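Side-chain contacts in ORF007 (Staphylococcus phage 2638A, PDB 7AQH), which degrades host cell-wall peptidoglycan as a phage endolysin to release progeny, the chain here being its C-terminal SH3b cell wall-binding domain: residues A[3-6]-A[7-11]; A[65-68]-A[69-73]. All blocks are in the same frame, centred on the assembly; numbering follows the deposited sequence.

Contact 1 of 2, residues A[3-6]-A[7-11]; sequences KQNK and DGIWY
The side-chain amide of Q4 is stacked on one face of the W10 indole, the two planes only 20° apart. Q4 CB makes a CH-pi contact 3.8 Å from the centroid of the W10 six-membered ring; with Q4 CG anti to the backbone N (chi1 -172°) and the chain extended, the amide is carried over the same ring system, NE2 3.4 Å from W10 CZ2. Q4 OE1 meanwhile touches the CA of G8. W10 also has a cation-pi partner, K56, on the neighbouring strand 53-57.

On the opposite side of the hairpin Y11 reaches back over K3. Y11 CG is tucked between its own backbone N and carbonyl carbon (chi1 67°), which turns the ring across to K3. K3 CB meets one face near the rim, 3.6 Å from Y11 CZ, and further along the chain K3 CE reaches the hydroxyl OH of Y11 at 3.3 Å.

Beyond these pairs N5 folds inward over the turn. Its OD1 takes a fairly straight bond from I9 N (3.1 Å), with the donor above the amide plane, and a weak one from D7 N (2.8 Å), a weak Asx turn; one oxygen thus ties together two backbone N-H groups. The N5 ND2 end leans on I9 CB. On the backbone, G8 N bonds to N5 O (3.0 Å) and N5 N to I9 O, while K3 and Y11 pair through both their N-H and C=O groups. A type I turn N5-G8 followed by a G1 beta bulge, with glycine at the left-handed position, is the classic 3:5 beta hairpin, which here joins strands 3-4 and 10-20.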
ATOM      1  N   LYS A   3      -3.797 -14.126   3.486  1.00 52.44           N
ATOM      2  CA  LYS A   3      -3.304 -14.678   4.738  1.00 52.30           C
ATOM      3  C   LYS A   3      -3.118 -13.537   5.726  1.00 51.47           C
ATOM      4  O   LYS A   3      -2.809 -12.406   5.342  1.00 50.02           O
ATOM      5  CB  LYS A   3      -1.987 -15.440   4.544  1.00 52.69           C
ATOM      6  CG  LYS A   3      -2.137 -16.778   3.831  1.00 56.60           C
ATOM      7  CD  LYS A   3      -0.784 -17.455   3.651  1.00 59.50           C
ATOM      8  CE  LYS A   3      -0.212 -17.911   4.987  1.00 57.64           C
ATOM      9  NZ  LYS A   3       1.158 -18.482   4.839  1.00 61.52           N
ATOM     10  N   GLN A   4      -3.318 -13.848   7.003  1.00 52.07           N
ATOM     11  CA  GLN A   4      -3.198 -12.888   8.090  1.00 51.66           C
ATOM     12  C   GLN A   4      -2.063 -13.314   9.012  1.00 54.01           C
ATOM     13  O   GLN A   4      -1.935 -14.496   9.346  1.00 57.87           O
ATOM     14  CB  GLN A   4      -4.517 -12.786   8.863  1.00 55.15           C
ATOM     15  CG  GLN A   4      -4.570 -11.686   9.905  1.00 55.61           C
ATOM     16  CD  GLN A   4      -5.915 -11.626  10.599  1.00 57.55           C
ATOM     17  OE1 GLN A   4      -6.296 -10.597  11.156  1.00 60.98           O
ATOM     18  NE2 GLN A   4      -6.647 -12.734  10.564  1.00 56.04           N
ATOM     19  N   ASN A   5      -1.239 -12.356   9.423  1.00 56.36           N
ATOM     20  CA  ASN A   5      -0.119 -12.646  10.302  1.00 59.45           C
ATOM     21  C   ASN A   5      -0.505 -12.383  11.758  1.00 63.35           C
ATOM     22  O   ASN A   5      -1.662 -12.086  12.078  1.00 62.13           O
ATOM     23  CB  ASN A   5       1.107 -11.836   9.864  1.00 57.43           C
ATOM     24  CG  ASN A   5       0.879 -10.337   9.936  1.00 59.70           C
ATOM     25  OD1 ASN A   5       0.306  -9.825  10.895  1.00 64.01           O
ATOM     26  ND2 ASN A   5       1.331  -9.625   8.909  1.00 57.82           N
ATOM     27  N   LYS A   6       0.480 -12.480  12.656  1.00 64.30           N
ATOM     28  CA  LYS A   6       0.191 -12.347  14.078  1.00 71.67           C
ATOM     29  C   LYS A   6      -0.341 -10.967  14.427  1.00 71.62           C
ATOM     30  O   LYS A   6      -1.164 -10.836  15.342  1.00 70.09           O
ATOM     31  CB  LYS A   6       1.436 -12.653  14.908  1.00 68.23           C
ATOM     32  CG  LYS A   6       1.165 -12.572  16.397  1.00 73.04           C
ATOM     33  CD  LYS A   6       2.405 -12.920  17.196  1.00 78.01           C
ATOM     34  CE  LYS A   6       2.146 -12.814  18.693  1.00 81.88           C
ATOM     35  NZ  LYS A   6       1.919 -11.384  19.098  1.00 83.85           N
ATOM     36  N   ASP A   7       0.093  -9.936  13.709  1.00 68.82           N
ATOM     37  CA  ASP A   7      -0.330  -8.584  14.032  1.00 66.50           C
ATOM     38  C   ASP A   7      -1.685  -8.243  13.442  1.00 62.16           C
ATOM     39  O   ASP A   7      -2.184  -7.135  13.669  1.00 59.91           O
ATOM     40  CB  ASP A   7       0.710  -7.580  13.544  1.00 67.64           C
ATOM     41  CG  ASP A   7       2.054  -7.777  14.199  1.00 78.97           C
ATOM     42  OD1 ASP A   7       2.089  -8.172  15.384  1.00 81.15           O
ATOM     43  OD2 ASP A   7       3.080  -7.538  13.525  1.00 79.73           O
ATOM     44  N   GLY A   8      -2.292  -9.171  12.709  1.00 61.11           N
ATOM     45  CA  GLY A   8      -3.567  -8.923  12.078  1.00 60.06           C
ATOM     46  C   GLY A   8      -3.477  -8.266  10.725  1.00 54.33           C
ATOM     47  O   GLY A   8      -4.487  -7.758  10.231  1.00 53.11           O
ATOM     48  N   ILE A   9      -2.305  -8.274  10.097  1.00 55.75           N
ATOM     49  CA  ILE A   9      -2.122  -7.654   8.790  1.00 53.16           C
ATOM     50  C   ILE A   9      -2.474  -8.673   7.716  1.00 49.52           C
ATOM     51  O   ILE A   9      -1.830  -9.723   7.606  1.00 54.33           O
ATOM     52  CB  ILE A   9      -0.686  -7.137   8.612  1.00 52.36           C
ATOM     53  CG1 ILE A   9      -0.340  -6.126   9.707  1.00 52.26           C
ATOM     54  CG2 ILE A   9      -0.517  -6.505   7.236  1.00 48.16           C
ATOM     55  CD1 ILE A   9       1.084  -5.618   9.640  1.00 53.44           C
ATOM     56  N   TRP A  10      -3.492  -8.362   6.919  1.00 48.80           N
ATOM     57  CA  TRP A  10      -3.860  -9.200   5.786  1.00 50.17           C
ATOM     58  C   TRP A  10      -2.872  -8.960   4.652  1.00 51.37           C
ATOM     59  O   TRP A  10      -2.715  -7.824   4.192  1.00 53.42           O
ATOM     60  CB  TRP A  10      -5.286  -8.892   5.333  1.00 50.96           C
ATOM     61  CG  TRP A  10      -6.340  -9.281   6.326  1.00 49.73           C
ATOM     62  CD1 TRP A  10      -6.967  -8.460   7.217  1.00 50.68           C
ATOM     63  CD2 TRP A  10      -6.898 -10.586   6.523  1.00 49.08           C
ATOM     64  NE1 TRP A  10      -7.876  -9.173   7.960  1.00 52.51           N
ATOM     65  CE2 TRP A  10      -7.853 -10.481   7.554  1.00 51.10           C
ATOM     66  CE3 TRP A  10      -6.679 -11.834   5.930  1.00 51.67           C
ATOM     67  CZ2 TRP A  10      -8.590 -11.575   8.004  1.00 49.67           C
ATOM     68  CZ3 TRP A  10      -7.412 -12.919   6.379  1.00 54.87           C
ATOM     69  CH2 TRP A  10      -8.356 -12.782   7.405  1.00 51.61           C
ATOM     70  N   TYR A  11      -2.206 -10.019   4.200  1.00 47.78           N
ATOM     71  CA  TYR A  11      -1.235  -9.910   3.125  1.00 51.07           C
ATOM     72  C   TYR A  11      -1.514 -10.976   2.077  1.00 49.64           C
ATOM     73  O   TYR A  11      -2.129 -12.009   2.356  1.00 47.86           O
ATOM     74  CB  TYR A  11       0.209 -10.040   3.639  1.00 51.01           C
ATOM     75  CG  TYR A  11       0.570 -11.413   4.167  1.00 52.10           C
ATOM     76  CD1 TYR A  11       1.145 -12.367   3.337  1.00 50.72           C
ATOM     77  CD2 TYR A  11       0.348 -11.751   5.496  1.00 53.08           C
ATOM     78  CE1 TYR A  11       1.482 -13.620   3.811  1.00 48.86           C
ATOM     79  CE2 TYR A  11       0.683 -13.004   5.980  1.00 53.87           C
ATOM     80  CZ  TYR A  11       1.249 -13.933   5.133  1.00 52.66           C
ATOM     81  OH  TYR A  11       1.584 -15.181   5.607  1.00 60.32           O
TER

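Contact 2 of 2, residues A[65-68]-A[69-73]; sequences WETF and EGETV
E69 meets T67 across a tight 3:5 beta hairpin, a type I turn T67-G70 with a G1 beta bulge, which links strands 60-66 and 72-77 of the SH3b fold. The E69 backbone N gives a weak bond to T67 OG1 (3.4 Å), a weak ST turn at most, and E69 CB lies 3.8 Å from the same T67 OG1. G70 follows in a left-handed conformation (phi 95°) and closes the turn by donating its N to T67 O at 3.2 Å, from well above the carbonyl plane. E71 takes the second bulge position: its O accepts T67 N at 2.9 Å in a nearly straight bond and is met weakly by T67 OG1 as well, so the backbone and side chain of one threonine hold the same carbonyl. T72 returns to regular pairing opposite E66, on the face away from V73; the two side chains run together, with T72 OG1 3.8 Å from E66 CG.

Buried V73 lies in the hydrogen-bonded pair with W65. It exchanges two backbone hydrogen bonds with W65, and one of its methyls, CG2, packs on T67 CG2 at 3.5 Å; T28 and Y30 of strand 26-30 also touch its side chain. With chi1 at 70°, the W65 indole swings over its strand partner, presenting one face to V73 CB, while V73 CG1 lies 3.8 Å from W65 CZ2.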
ATOM      1  N   TRP A  65       6.810  -2.925  -1.693  1.00 50.03           N
ATOM      2  CA  TRP A  65       7.915  -3.279  -2.572  1.00 52.74           C
ATOM      3  C   TRP A  65       9.212  -2.967  -1.844  1.00 54.81           C
ATOM      4  O   TRP A  65       9.222  -2.286  -0.816  1.00 51.25           O
ATOM      5  CB  TRP A  65       7.846  -2.516  -3.898  1.00 49.43           C
ATOM      6  CG  TRP A  65       8.134  -1.051  -3.750  1.00 48.45           C
ATOM      7  CD1 TRP A  65       9.351  -0.442  -3.851  1.00 50.28           C
ATOM      8  CD2 TRP A  65       7.189  -0.013  -3.466  1.00 50.57           C
ATOM      9  NE1 TRP A  65       9.222   0.911  -3.650  1.00 53.66           N
ATOM     10  CE2 TRP A  65       7.905   1.200  -3.413  1.00 49.97           C
ATOM     11  CE3 TRP A  65       5.807   0.010  -3.253  1.00 50.90           C
ATOM     12  CZ2 TRP A  65       7.286   2.421  -3.156  1.00 46.04           C
ATOM     13  CZ3 TRP A  65       5.196   1.224  -2.998  1.00 49.79           C
ATOM     14  CH2 TRP A  65       5.934   2.412  -2.951  1.00 48.90           C
ATOM     15  N   GLU A  66      10.311  -3.477  -2.389  1.00 57.48           N
ATOM     16  CA  GLU A  66      11.633  -3.193  -1.857  1.00 55.50           C
ATOM     17  C   GLU A  66      12.302  -2.133  -2.721  1.00 54.05           C
ATOM     18  O   GLU A  66      12.196  -2.162  -3.951  1.00 53.63           O
ATOM     19  CB  GLU A  66      12.491  -4.459  -1.809  1.00 54.10           C
ATOM     20  CG  GLU A  66      12.038  -5.480  -0.775  1.00 63.89           C
ATOM     21  CD  GLU A  66      10.910  -6.363  -1.279  1.00 71.11           C
ATOM     22  OE1 GLU A  66      10.562  -6.264  -2.475  1.00 72.30           O
ATOM     23  OE2 GLU A  66      10.371  -7.155  -0.477  1.00 69.10           O
ATOM     24  N   THR A  67      12.995  -1.200  -2.073  1.00 53.99           N
ATOM     25  CA  THR A  67      13.705  -0.148  -2.778  1.00 55.37           C
ATOM     26  C   THR A  67      15.093  -0.636  -3.190  1.00 55.23           C
ATOM     27  O   THR A  67      15.485  -1.777  -2.935  1.00 50.11           O
ATOM     28  CB  THR A  67      13.798   1.105  -1.908  1.00 56.31           C
ATOM     29  OG1 THR A  67      14.552   0.813  -0.725  1.00 57.56           O
ATOM     30  CG2 THR A  67      12.408   1.582  -1.511  1.00 55.89           C
ATOM     31  N   PHE A  68      15.848   0.246  -3.849  1.00 57.54           N
ATOM     32  CA  PHE A  68      17.214  -0.095  -4.226  1.00 54.61           C
ATOM     33  C   PHE A  68      18.065  -0.333  -2.993  1.00 53.95           C
ATOM     34  O   PHE A  68      19.005  -1.138  -3.020  1.00 56.76           O
ATOM     35  CB  PHE A  68      17.823   1.007  -5.088  1.00 55.89           C
ATOM     36  CG  PHE A  68      19.178   0.663  -5.620  1.00 55.51           C
ATOM     37  CD1 PHE A  68      20.311   1.298  -5.142  1.00 55.95           C
ATOM     38  CD2 PHE A  68      19.321  -0.318  -6.587  1.00 56.68           C
ATOM     39  CE1 PHE A  68      21.559   0.972  -5.630  1.00 58.57           C
ATOM     40  CE2 PHE A  68      20.567  -0.649  -7.079  1.00 54.23           C
ATOM     41  CZ  PHE A  68      21.688  -0.003  -6.599  1.00 57.35           C
ATOM     42  N   GLU A  69      17.742   0.367  -1.907  1.00 57.08           N
ATOM     43  CA  GLU A  69      18.491   0.327  -0.664  1.00 52.83           C
ATOM     44  C   GLU A  69      18.161  -0.893   0.181  1.00 54.15           C
ATOM     45  O   GLU A  69      18.850  -1.142   1.177  1.00 55.91           O
ATOM     46  CB  GLU A  69      18.187   1.592   0.140  1.00 58.80           C
ATOM     47  CG  GLU A  69      18.739   2.865  -0.480  1.00 61.41           C
ATOM     48  CD  GLU A  69      18.479   4.091   0.367  1.00 67.58           C
ATOM     49  OE1 GLU A  69      17.740   3.983   1.370  1.00 68.90           O
ATOM     50  OE2 GLU A  69      19.022   5.166   0.036  1.00 66.23           O
ATOM     51  N   GLY A  70      17.141  -1.664  -0.197  1.00 58.62           N
ATOM     52  CA  GLY A  70      16.760  -2.867   0.514  1.00 59.10           C
ATOM     53  C   GLY A  70      15.659  -2.669   1.528  1.00 61.59           C
ATOM     54  O   GLY A  70      15.264  -3.636   2.186  1.00 62.12           O
ATOM     55  N   GLU A  71      15.149  -1.451   1.662  1.00 62.87           N
ATOM     56  CA  GLU A  71      14.086  -1.136   2.600  1.00 57.21           C
ATOM     57  C   GLU A  71      12.734  -1.467   1.983  1.00 54.22           C
ATOM     58  O   GLU A  71      12.535  -1.303   0.777  1.00 54.34           O
ATOM     59  CB  GLU A  71      14.138   0.350   2.939  1.00 54.73           C
ATOM     60  CG  GLU A  71      15.172   1.108   2.119  1.00 60.10           C
ATOM     61  CD  GLU A  71      15.966   2.092   2.937  1.00 64.43           C
ATOM     62  OE1 GLU A  71      16.732   1.642   3.814  1.00 73.14           O
ATOM     63  OE2 GLU A  71      15.813   3.312   2.714  1.00 65.01           O
ATOM     64  N   THR A  72      11.809  -1.949   2.806  1.00 54.75           N
ATOM     65  CA  THR A  72      10.469  -2.247   2.323  1.00 53.01           C
ATOM     66  C   THR A  72       9.582  -1.031   2.561  1.00 49.09           C
ATOM     67  O   THR A  72       9.580  -0.464   3.658  1.00 47.70           O
ATOM     68  CB  THR A  72       9.888  -3.481   3.012  1.00 51.75           C
ATOM     69  OG1 THR A  72      10.674  -4.631   2.679  1.00 57.23           O
ATOM     70  CG2 THR A  72       8.458  -3.705   2.549  1.00 48.83           C
ATOM     71  N   VAL A  73       8.845  -0.626   1.530  1.00 48.55           N
ATOM     72  CA  VAL A  73       7.970   0.539   1.592  1.00 50.57           C
ATOM     73  C   VAL A  73       6.537   0.095   1.346  1.00 49.31           C
ATOM     74  O   VAL A  73       6.270  -0.692   0.430  1.00 51.28           O
ATOM     75  CB  VAL A  73       8.382   1.623   0.573  1.00 50.62           C
ATOM     76  CG1 VAL A  73       7.428   2.805   0.643  1.00 44.87           C
ATOM     77  CG2 VAL A  73       9.816   2.071   0.819  1.00 46.08           C
TER

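How the contacts relate
Contacts 1 and 2 are two copies of one hairpin design in the same curled antiparallel sheet, with centres about 20 Å apart and nearest atoms about 10 Å apart, so they do not touch. Strand 10-20, which contact 1 starts, pairs with 53-57, and that strand pairs with 60-66, which enters contact 2. N5 and T67 hold the same first turn position, each using a side-chain oxygen on the backbone of the turn. In both, the first hydrogen-bonded pair beyond the turn carries an aromatic ring over its partner, from the second strand in contact 1 and from the first in contact 2. Neither hairpin belongs to a catalytic site, since the amidase and M23 peptidase domains are absent from this chain.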